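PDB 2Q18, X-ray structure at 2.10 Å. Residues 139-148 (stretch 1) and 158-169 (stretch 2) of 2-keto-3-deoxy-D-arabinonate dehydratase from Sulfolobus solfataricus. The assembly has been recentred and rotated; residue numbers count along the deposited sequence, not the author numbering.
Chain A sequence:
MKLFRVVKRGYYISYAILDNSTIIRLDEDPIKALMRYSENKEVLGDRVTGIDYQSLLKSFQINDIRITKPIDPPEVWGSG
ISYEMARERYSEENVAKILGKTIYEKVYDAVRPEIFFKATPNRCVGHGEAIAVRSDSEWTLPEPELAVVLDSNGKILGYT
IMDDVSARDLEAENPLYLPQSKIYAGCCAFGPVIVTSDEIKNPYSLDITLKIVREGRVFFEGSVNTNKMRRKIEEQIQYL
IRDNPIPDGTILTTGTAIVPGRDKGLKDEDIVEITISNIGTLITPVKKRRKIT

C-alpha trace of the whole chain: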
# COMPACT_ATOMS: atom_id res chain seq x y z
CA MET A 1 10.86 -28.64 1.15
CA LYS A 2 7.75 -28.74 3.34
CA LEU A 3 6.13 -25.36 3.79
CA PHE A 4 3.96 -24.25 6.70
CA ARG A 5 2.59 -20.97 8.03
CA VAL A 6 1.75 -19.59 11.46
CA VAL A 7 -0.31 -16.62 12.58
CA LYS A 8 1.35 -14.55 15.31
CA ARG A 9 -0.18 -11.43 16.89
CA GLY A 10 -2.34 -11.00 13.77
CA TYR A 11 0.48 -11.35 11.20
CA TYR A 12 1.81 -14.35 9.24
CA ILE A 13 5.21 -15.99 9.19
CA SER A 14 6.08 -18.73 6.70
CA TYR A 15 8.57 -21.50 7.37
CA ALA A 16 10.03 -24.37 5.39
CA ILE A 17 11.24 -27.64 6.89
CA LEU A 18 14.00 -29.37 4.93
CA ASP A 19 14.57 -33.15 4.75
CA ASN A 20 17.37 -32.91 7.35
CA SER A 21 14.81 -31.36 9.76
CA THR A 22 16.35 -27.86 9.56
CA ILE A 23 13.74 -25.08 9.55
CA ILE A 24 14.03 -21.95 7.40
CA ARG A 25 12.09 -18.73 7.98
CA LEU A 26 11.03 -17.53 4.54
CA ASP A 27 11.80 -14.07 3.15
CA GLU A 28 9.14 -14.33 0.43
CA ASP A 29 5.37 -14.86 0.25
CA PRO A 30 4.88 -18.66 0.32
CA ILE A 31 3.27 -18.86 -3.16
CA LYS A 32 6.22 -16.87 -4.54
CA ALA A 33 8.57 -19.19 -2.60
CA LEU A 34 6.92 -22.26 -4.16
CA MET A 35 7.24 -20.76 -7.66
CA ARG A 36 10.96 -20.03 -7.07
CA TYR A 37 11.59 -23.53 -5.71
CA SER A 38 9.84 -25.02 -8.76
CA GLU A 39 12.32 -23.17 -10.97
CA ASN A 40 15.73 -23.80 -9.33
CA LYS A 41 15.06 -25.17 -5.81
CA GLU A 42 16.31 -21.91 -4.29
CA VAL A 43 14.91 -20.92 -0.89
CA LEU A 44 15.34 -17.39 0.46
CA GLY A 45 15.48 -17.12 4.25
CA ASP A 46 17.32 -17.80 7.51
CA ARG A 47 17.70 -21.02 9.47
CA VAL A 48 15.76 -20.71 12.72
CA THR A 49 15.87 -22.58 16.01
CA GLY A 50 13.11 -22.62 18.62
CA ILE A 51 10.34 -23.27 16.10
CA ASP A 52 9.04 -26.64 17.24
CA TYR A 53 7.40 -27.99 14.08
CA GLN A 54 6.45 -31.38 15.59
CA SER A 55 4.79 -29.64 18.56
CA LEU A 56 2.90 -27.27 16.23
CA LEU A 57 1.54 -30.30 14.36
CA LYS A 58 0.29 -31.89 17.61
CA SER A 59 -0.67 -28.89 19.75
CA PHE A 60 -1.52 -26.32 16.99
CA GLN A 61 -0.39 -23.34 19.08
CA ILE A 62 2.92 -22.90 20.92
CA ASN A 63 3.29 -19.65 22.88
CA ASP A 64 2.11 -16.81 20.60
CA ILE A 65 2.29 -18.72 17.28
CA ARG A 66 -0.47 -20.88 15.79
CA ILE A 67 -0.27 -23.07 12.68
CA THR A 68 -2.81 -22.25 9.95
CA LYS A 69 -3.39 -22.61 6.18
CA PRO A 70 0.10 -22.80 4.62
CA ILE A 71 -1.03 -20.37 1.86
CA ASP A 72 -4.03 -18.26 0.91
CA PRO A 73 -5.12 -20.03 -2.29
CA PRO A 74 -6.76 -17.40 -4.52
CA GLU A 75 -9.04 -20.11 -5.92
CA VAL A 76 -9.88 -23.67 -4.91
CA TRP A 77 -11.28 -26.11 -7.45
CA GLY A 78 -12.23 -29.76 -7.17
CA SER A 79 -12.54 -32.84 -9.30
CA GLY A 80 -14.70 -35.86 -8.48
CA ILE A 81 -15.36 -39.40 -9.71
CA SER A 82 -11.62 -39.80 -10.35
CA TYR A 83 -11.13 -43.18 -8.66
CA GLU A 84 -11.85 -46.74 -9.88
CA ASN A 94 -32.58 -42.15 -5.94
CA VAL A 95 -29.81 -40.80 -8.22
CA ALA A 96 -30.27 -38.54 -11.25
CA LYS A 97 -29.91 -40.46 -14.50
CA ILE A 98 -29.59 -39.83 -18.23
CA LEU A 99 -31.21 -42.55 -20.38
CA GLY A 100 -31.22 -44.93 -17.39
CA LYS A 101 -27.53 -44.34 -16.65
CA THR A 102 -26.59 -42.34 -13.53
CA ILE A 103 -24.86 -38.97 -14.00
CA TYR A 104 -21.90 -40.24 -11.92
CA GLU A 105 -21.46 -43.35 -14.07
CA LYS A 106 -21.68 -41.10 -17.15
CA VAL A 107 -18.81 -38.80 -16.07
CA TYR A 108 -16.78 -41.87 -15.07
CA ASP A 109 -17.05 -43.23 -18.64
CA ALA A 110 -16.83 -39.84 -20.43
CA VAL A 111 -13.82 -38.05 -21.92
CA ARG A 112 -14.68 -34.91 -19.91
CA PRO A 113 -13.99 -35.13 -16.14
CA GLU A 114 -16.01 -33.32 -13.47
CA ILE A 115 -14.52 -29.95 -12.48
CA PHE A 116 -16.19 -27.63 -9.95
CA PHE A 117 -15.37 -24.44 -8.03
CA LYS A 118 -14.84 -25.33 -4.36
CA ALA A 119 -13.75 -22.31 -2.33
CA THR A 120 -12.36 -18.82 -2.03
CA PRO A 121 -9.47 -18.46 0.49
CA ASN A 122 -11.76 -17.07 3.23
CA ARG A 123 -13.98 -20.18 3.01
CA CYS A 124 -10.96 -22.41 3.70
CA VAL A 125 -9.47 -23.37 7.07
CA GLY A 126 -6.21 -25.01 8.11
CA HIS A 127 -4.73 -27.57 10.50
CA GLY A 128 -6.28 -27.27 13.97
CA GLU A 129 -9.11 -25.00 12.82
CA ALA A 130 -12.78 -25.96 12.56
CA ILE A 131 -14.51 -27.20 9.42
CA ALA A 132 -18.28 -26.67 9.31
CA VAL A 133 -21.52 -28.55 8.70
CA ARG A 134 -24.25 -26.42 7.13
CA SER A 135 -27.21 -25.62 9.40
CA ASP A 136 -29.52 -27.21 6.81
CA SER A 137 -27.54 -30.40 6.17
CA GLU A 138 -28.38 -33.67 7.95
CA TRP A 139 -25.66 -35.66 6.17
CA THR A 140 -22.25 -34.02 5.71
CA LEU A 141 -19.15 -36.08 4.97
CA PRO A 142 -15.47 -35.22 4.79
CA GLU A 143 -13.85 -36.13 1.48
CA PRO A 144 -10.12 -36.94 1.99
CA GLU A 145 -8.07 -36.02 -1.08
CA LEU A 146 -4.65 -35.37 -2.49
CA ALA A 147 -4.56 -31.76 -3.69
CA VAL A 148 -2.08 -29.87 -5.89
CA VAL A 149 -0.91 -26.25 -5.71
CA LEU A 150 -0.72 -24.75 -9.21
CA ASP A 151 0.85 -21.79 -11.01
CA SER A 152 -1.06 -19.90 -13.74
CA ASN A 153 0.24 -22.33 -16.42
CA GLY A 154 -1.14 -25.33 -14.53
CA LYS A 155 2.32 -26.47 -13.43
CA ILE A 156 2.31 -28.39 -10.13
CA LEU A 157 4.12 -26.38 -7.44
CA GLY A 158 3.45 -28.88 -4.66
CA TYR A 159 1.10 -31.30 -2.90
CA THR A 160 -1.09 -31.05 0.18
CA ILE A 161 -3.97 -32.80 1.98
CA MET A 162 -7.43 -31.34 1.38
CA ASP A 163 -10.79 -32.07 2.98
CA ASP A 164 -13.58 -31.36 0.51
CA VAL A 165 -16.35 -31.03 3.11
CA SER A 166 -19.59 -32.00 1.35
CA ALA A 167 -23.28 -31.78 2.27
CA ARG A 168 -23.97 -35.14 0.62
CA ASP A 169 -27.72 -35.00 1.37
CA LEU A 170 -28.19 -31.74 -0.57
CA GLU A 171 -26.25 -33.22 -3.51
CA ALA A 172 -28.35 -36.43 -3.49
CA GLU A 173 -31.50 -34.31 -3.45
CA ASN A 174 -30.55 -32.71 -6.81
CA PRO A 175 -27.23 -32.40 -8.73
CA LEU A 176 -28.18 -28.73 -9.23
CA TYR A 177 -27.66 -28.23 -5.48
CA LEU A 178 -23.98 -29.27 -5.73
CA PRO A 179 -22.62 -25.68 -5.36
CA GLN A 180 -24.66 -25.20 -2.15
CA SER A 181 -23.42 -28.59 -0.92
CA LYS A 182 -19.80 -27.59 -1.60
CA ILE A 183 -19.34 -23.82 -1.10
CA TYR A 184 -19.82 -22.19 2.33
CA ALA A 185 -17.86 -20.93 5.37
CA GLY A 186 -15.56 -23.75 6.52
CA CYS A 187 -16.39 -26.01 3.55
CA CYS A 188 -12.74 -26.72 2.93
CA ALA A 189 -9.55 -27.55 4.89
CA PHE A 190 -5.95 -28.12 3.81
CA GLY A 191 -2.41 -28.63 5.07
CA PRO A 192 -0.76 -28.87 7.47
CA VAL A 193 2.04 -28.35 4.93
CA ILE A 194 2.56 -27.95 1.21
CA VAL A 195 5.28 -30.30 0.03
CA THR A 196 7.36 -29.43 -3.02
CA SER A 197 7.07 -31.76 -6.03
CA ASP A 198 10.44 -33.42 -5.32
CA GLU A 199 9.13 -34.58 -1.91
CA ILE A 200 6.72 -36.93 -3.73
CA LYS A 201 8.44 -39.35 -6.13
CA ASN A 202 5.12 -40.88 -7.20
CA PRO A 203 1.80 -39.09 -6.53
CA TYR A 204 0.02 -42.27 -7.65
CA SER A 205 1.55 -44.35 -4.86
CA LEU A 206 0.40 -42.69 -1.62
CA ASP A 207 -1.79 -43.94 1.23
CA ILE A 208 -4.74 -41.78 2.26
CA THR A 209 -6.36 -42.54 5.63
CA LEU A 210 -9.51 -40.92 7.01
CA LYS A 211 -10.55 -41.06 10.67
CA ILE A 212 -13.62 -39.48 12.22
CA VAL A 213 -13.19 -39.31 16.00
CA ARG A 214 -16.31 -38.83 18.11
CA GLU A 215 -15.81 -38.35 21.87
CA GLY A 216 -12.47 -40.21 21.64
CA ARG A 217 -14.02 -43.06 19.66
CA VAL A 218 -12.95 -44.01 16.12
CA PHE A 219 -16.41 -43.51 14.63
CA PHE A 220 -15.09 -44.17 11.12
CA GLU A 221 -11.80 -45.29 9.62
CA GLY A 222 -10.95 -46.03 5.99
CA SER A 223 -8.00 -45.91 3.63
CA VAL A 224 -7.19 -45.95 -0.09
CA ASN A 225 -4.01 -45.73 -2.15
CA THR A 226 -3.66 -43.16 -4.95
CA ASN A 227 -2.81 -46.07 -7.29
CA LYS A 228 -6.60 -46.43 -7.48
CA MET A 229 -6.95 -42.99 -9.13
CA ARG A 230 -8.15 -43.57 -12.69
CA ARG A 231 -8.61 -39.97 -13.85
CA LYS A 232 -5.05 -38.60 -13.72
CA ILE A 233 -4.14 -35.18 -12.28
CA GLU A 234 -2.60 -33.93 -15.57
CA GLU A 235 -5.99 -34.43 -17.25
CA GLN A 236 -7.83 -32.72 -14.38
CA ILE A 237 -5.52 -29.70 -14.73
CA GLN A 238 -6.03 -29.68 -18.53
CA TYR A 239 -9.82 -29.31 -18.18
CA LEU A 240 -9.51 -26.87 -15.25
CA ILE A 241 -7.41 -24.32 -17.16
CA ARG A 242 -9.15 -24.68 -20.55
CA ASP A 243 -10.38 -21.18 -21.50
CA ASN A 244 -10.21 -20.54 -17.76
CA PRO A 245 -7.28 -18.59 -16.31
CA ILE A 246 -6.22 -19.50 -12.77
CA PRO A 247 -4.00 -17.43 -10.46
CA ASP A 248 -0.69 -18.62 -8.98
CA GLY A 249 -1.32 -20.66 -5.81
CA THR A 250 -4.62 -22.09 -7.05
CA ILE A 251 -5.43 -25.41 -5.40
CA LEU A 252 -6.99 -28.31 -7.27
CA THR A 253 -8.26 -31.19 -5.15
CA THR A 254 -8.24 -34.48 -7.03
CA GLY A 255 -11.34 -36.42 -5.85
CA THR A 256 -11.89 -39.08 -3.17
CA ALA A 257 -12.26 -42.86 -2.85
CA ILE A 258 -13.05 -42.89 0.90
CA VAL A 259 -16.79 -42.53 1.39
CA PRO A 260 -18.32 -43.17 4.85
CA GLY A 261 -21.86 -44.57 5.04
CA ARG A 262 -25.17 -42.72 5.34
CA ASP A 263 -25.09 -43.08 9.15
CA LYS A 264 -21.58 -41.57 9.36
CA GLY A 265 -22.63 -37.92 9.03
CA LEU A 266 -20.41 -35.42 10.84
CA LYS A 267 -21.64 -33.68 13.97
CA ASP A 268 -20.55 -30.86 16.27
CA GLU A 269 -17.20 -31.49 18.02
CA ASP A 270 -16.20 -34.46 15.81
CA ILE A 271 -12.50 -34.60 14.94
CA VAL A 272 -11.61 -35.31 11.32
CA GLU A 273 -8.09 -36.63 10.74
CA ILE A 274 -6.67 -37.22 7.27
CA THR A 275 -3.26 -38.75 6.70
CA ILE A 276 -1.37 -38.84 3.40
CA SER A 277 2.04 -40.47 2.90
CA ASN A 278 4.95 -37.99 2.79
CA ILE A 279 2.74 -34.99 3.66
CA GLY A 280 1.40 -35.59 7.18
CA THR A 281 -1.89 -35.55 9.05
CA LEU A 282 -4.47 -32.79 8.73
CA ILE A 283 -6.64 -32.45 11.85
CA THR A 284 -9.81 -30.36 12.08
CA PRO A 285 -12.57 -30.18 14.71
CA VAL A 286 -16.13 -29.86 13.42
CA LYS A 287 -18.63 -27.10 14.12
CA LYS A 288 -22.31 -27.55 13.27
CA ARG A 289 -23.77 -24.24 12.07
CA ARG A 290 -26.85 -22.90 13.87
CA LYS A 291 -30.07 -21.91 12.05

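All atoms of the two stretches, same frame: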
# COMPACT_ATOMS: atom_id res chain seq x y z
N TRP A 139 -26.63 -34.64 6.57
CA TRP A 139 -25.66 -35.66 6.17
C TRP A 139 -24.45 -35.05 5.44
O TRP A 139 -24.39 -35.01 4.20
CB TRP A 139 -26.32 -36.77 5.33
CG TRP A 139 -25.39 -37.87 4.94
CD1 TRP A 139 -24.41 -38.44 5.71
CD2 TRP A 139 -25.35 -38.55 3.68
NE1 TRP A 139 -23.76 -39.42 5.00
CE2 TRP A 139 -24.31 -39.51 3.75
CE3 TRP A 139 -26.08 -38.45 2.49
CZ2 TRP A 139 -23.99 -40.36 2.69
CZ3 TRP A 139 -25.77 -39.29 1.43
CH2 TRP A 139 -24.73 -40.23 1.53
N THR A 140 -23.47 -34.60 6.23
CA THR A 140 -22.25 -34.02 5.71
C THR A 140 -21.08 -34.96 5.94
O THR A 140 -20.88 -35.44 7.06
CB THR A 140 -21.97 -32.63 6.35
OG1 THR A 140 -22.95 -31.69 5.88
CG2 THR A 140 -20.58 -32.12 5.99
N LEU A 141 -20.32 -35.23 4.88
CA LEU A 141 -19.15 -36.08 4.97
C LEU A 141 -17.87 -35.33 4.63
O LEU A 141 -17.90 -34.42 3.79
CB LEU A 141 -19.29 -37.29 4.05
CG LEU A 141 -20.38 -38.33 4.35
CD1 LEU A 141 -20.32 -39.45 3.31
CD2 LEU A 141 -20.22 -38.88 5.76
N PRO A 142 -16.75 -35.70 5.27
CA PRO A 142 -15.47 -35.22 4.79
C PRO A 142 -15.07 -36.04 3.58
O PRO A 142 -15.39 -37.23 3.50
CB PRO A 142 -14.52 -35.50 5.96
CG PRO A 142 -15.13 -36.68 6.66
CD PRO A 142 -16.62 -36.57 6.46
N GLU A 143 -14.38 -35.41 2.63
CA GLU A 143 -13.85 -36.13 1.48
C GLU A 143 -12.34 -35.93 1.45
O GLU A 143 -11.86 -34.85 1.09
CB GLU A 143 -14.54 -35.69 0.19
CG GLU A 143 -16.07 -35.88 0.23
CD GLU A 143 -16.77 -35.60 -1.10
OE1 GLU A 143 -17.99 -35.89 -1.19
OE2 GLU A 143 -16.13 -35.09 -2.04
N PRO A 144 -11.58 -36.96 1.88
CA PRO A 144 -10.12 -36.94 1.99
C PRO A 144 -9.45 -37.08 0.63
O PRO A 144 -9.68 -38.06 -0.08
CB PRO A 144 -9.83 -38.17 2.85
CG PRO A 144 -10.93 -39.11 2.54
CD PRO A 144 -12.14 -38.25 2.33
N GLU A 145 -8.61 -36.11 0.28
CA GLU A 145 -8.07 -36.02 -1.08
C GLU A 145 -6.64 -35.52 -1.11
O GLU A 145 -6.22 -34.73 -0.27
CB GLU A 145 -8.95 -35.11 -1.94
CG GLU A 145 -10.45 -35.22 -1.68
CD GLU A 145 -11.32 -34.63 -2.78
OE1 GLU A 145 -12.52 -34.97 -2.81
OE2 GLU A 145 -10.81 -33.84 -3.61
N LEU A 146 -5.90 -36.00 -2.10
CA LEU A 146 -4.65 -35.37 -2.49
C LEU A 146 -5.01 -34.11 -3.28
O LEU A 146 -5.88 -34.15 -4.15
CB LEU A 146 -3.80 -36.32 -3.34
CG LEU A 146 -2.41 -35.83 -3.77
CD1 LEU A 146 -1.48 -35.73 -2.56
CD2 LEU A 146 -1.81 -36.74 -4.83
N ALA A 147 -4.35 -33.00 -2.97
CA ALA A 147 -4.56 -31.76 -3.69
C ALA A 147 -3.23 -31.22 -4.20
O ALA A 147 -2.18 -31.48 -3.61
CB ALA A 147 -5.25 -30.73 -2.80
N VAL A 148 -3.28 -30.49 -5.31
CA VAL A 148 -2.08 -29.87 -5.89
C VAL A 148 -2.17 -28.34 -5.87
O VAL A 148 -3.24 -27.77 -6.09
CB VAL A 148 -1.81 -30.35 -7.35
CG1 VAL A 148 -1.30 -31.79 -7.35
CG2 VAL A 148 -3.04 -30.20 -8.23
N GLY A 158 3.36 -28.05 -5.85
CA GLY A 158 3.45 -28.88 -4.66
C GLY A 158 2.17 -29.64 -4.37
O GLY A 158 1.18 -29.48 -5.08
N TYR A 159 2.22 -30.45 -3.31
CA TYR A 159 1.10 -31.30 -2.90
C TYR A 159 0.71 -31.02 -1.46
O TYR A 159 1.54 -30.64 -0.64
CB TYR A 159 1.46 -32.79 -3.03
CG TYR A 159 1.79 -33.24 -4.43
CD1 TYR A 159 0.82 -33.83 -5.24
CD2 TYR A 159 3.08 -33.08 -4.95
CE1 TYR A 159 1.12 -34.25 -6.53
CE2 TYR A 159 3.38 -33.49 -6.25
CZ TYR A 159 2.40 -34.07 -7.03
OH TYR A 159 2.68 -34.48 -8.31
N THR A 160 -0.57 -31.24 -1.16
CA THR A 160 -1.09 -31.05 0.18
C THR A 160 -2.29 -31.98 0.41
O THR A 160 -2.77 -32.63 -0.53
CB THR A 160 -1.46 -29.55 0.44
OG1 THR A 160 -1.59 -29.31 1.85
CG2 THR A 160 -2.74 -29.14 -0.28
N ILE A 161 -2.75 -32.06 1.65
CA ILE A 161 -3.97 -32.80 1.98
C ILE A 161 -5.13 -31.81 1.94
O ILE A 161 -5.01 -30.72 2.48
CB ILE A 161 -3.90 -33.41 3.40
CG1 ILE A 161 -2.63 -34.25 3.57
CG2 ILE A 161 -5.16 -34.21 3.72
CD1 ILE A 161 -2.26 -34.53 5.03
N MET A 162 -6.24 -32.18 1.31
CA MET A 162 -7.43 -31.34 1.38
C MET A 162 -8.64 -32.15 1.82
O MET A 162 -8.81 -33.30 1.43
CB MET A 162 -7.72 -30.62 0.05
CG MET A 162 -8.96 -29.68 0.07
SD MET A 162 -9.04 -28.46 -1.29
CE MET A 162 -7.88 -27.24 -0.67
N ASP A 163 -9.48 -31.52 2.64
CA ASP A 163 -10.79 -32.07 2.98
C ASP A 163 -11.84 -31.28 2.21
O ASP A 163 -12.07 -30.11 2.50
CB ASP A 163 -11.02 -31.96 4.49
CG ASP A 163 -12.31 -32.64 4.95
OD1 ASP A 163 -13.12 -33.08 4.11
OD2 ASP A 163 -12.52 -32.72 6.19
N ASP A 164 -12.46 -31.93 1.23
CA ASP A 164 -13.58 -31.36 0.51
C ASP A 164 -14.86 -31.68 1.29
O ASP A 164 -15.51 -32.69 1.04
CB ASP A 164 -13.63 -31.91 -0.94
CG ASP A 164 -14.84 -31.42 -1.73
OD1 ASP A 164 -15.66 -30.62 -1.22
OD2 ASP A 164 -14.99 -31.85 -2.90
N VAL A 165 -15.20 -30.81 2.23
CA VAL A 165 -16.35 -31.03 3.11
C VAL A 165 -17.64 -30.87 2.29
O VAL A 165 -17.87 -29.82 1.68
CB VAL A 165 -16.35 -30.09 4.34
CG1 VAL A 165 -17.42 -30.50 5.34
CG2 VAL A 165 -14.97 -30.08 5.02
N SER A 166 -18.47 -31.91 2.29
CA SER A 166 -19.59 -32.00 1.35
C SER A 166 -20.92 -32.35 2.02
O SER A 166 -21.03 -33.37 2.70
CB SER A 166 -19.28 -33.05 0.28
OG SER A 166 -18.00 -32.84 -0.28
N ALA A 167 -21.92 -31.50 1.81
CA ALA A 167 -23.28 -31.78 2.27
C ALA A 167 -23.93 -32.79 1.31
O ALA A 167 -24.70 -32.43 0.42
CB ALA A 167 -24.09 -30.51 2.35
N ARG A 168 -23.58 -34.06 1.52
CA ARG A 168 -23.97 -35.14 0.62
C ARG A 168 -25.49 -35.29 0.43
O ARG A 168 -25.94 -35.72 -0.63
CB ARG A 168 -23.36 -36.46 1.08
CG ARG A 168 -21.84 -36.54 0.93
CD ARG A 168 -21.39 -36.70 -0.53
NE ARG A 168 -22.18 -37.70 -1.25
CZ ARG A 168 -22.01 -39.02 -1.15
NH1 ARG A 168 -21.07 -39.52 -0.36
NH2 ARG A 168 -22.80 -39.84 -1.83
N ASP A 169 -26.26 -34.92 1.45
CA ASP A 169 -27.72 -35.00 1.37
C ASP A 169 -28.29 -33.99 0.38
O ASP A 169 -29.22 -34.32 -0.37
CB ASP A 169 -28.38 -34.85 2.75
CG ASP A 169 -28.00 -33.57 3.47
OD1 ASP A 169 -26.84 -33.11 3.33
OD2 ASP A 169 -28.86 -33.01 4.18
O HOH W 1 -18.41 -38.44 0.16
O HOH W 2 -14.17 -33.80 -4.25

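The firmest polar links are backbone hydrogen bonds between two antiparallel strands, 144-148 and 158-164, whose axes approach to 4.7 Å with 147° between their N-to-C directions. Ala-147 and Thr-160 form a reciprocal pair: Ala-147 N donates to Thr-160 O at 2.9 Å (N-H...O angle 162°), and Thr-160 N returns a bond to Ala-147 O at 2.9 Å (158°). Glu-145 and Met-162 repeat the pattern less symmetrically. Met-162 N to Glu-145 O is 3.0 Å and almost linear at 178°, whereas Glu-145 N to Met-162 O, also 3.0 Å, is bent to 138°.

Beyond this ladder the pairing changes character. Asp-164 N still donates to Glu-143 O at 3.0 Å (159°), but Glu-143 N reaches a side chain, Asp-163 OD1, at 3.0 Å with an angle of 135°. The t rotamer of Asp-163 (chi1 -174°) brings its carboxylate close enough to accept that bond. Reciprocal pairing resumes at Leu-141 and Ser-166: Leu-141 N to Ser-166 O and Ser-166 N to Leu-141 O are both 3.0 Å, at 156° and 163°. At the far end, Asp-169 N to Trp-139 O is weak, at 3.3 Å and 148°.

The acidic side chains are held near one another without direct bonds between them. Glu-143 OE2 lies 3.5 Å from Asp-164 OD2, a like-charge approach, and Glu-145 OE1 lies 4.0 Å from the same Asp-164 OD2. Water 2 sits 2.5 Å from both Glu-145 OE1 and Asp-164 OD2, so these two carboxylates share a solvent neighbor. Opposite charge is present but indirect: Glu-143 OE1 is 4.6 Å from Arg-168 NE and well out of the guanidinium plane, so no N-H points at it. Water 1 supplies the connection, donating to Glu-143 OE1 and accepting from Arg-168 NH1, each at 2.9 Å.

Arg-168 also packs against Trp-139. Its CB lies 3.7 Å from the centroid of the six-membered ring and 14° off the normal, a CH-pi contact over the face, while Trp-139 CH2 lies over one face of the guanidinium. Leu-141 CD1 extends this packing to Arg-168 NH1 at 3.7 Å.

Of the apolar contacts, Val-148 with Tyr-159 is a register pair; Ala-147 with Met-162 and Leu-146 with Tyr-159 are diagonal, each between residues on the same face of the sheet. Ala-147 CB meets Met-162 CB at 3.8 Å on the sheet face that also carries Glu-145 and Thr-160. On the other face, the Tyr-159 ring takes Val-148 CG1 at 3.5 Å from its CE1 and Leu-146 CD2 at 3.9 Å from its CD1. Together the two stretches bury 1061 Å².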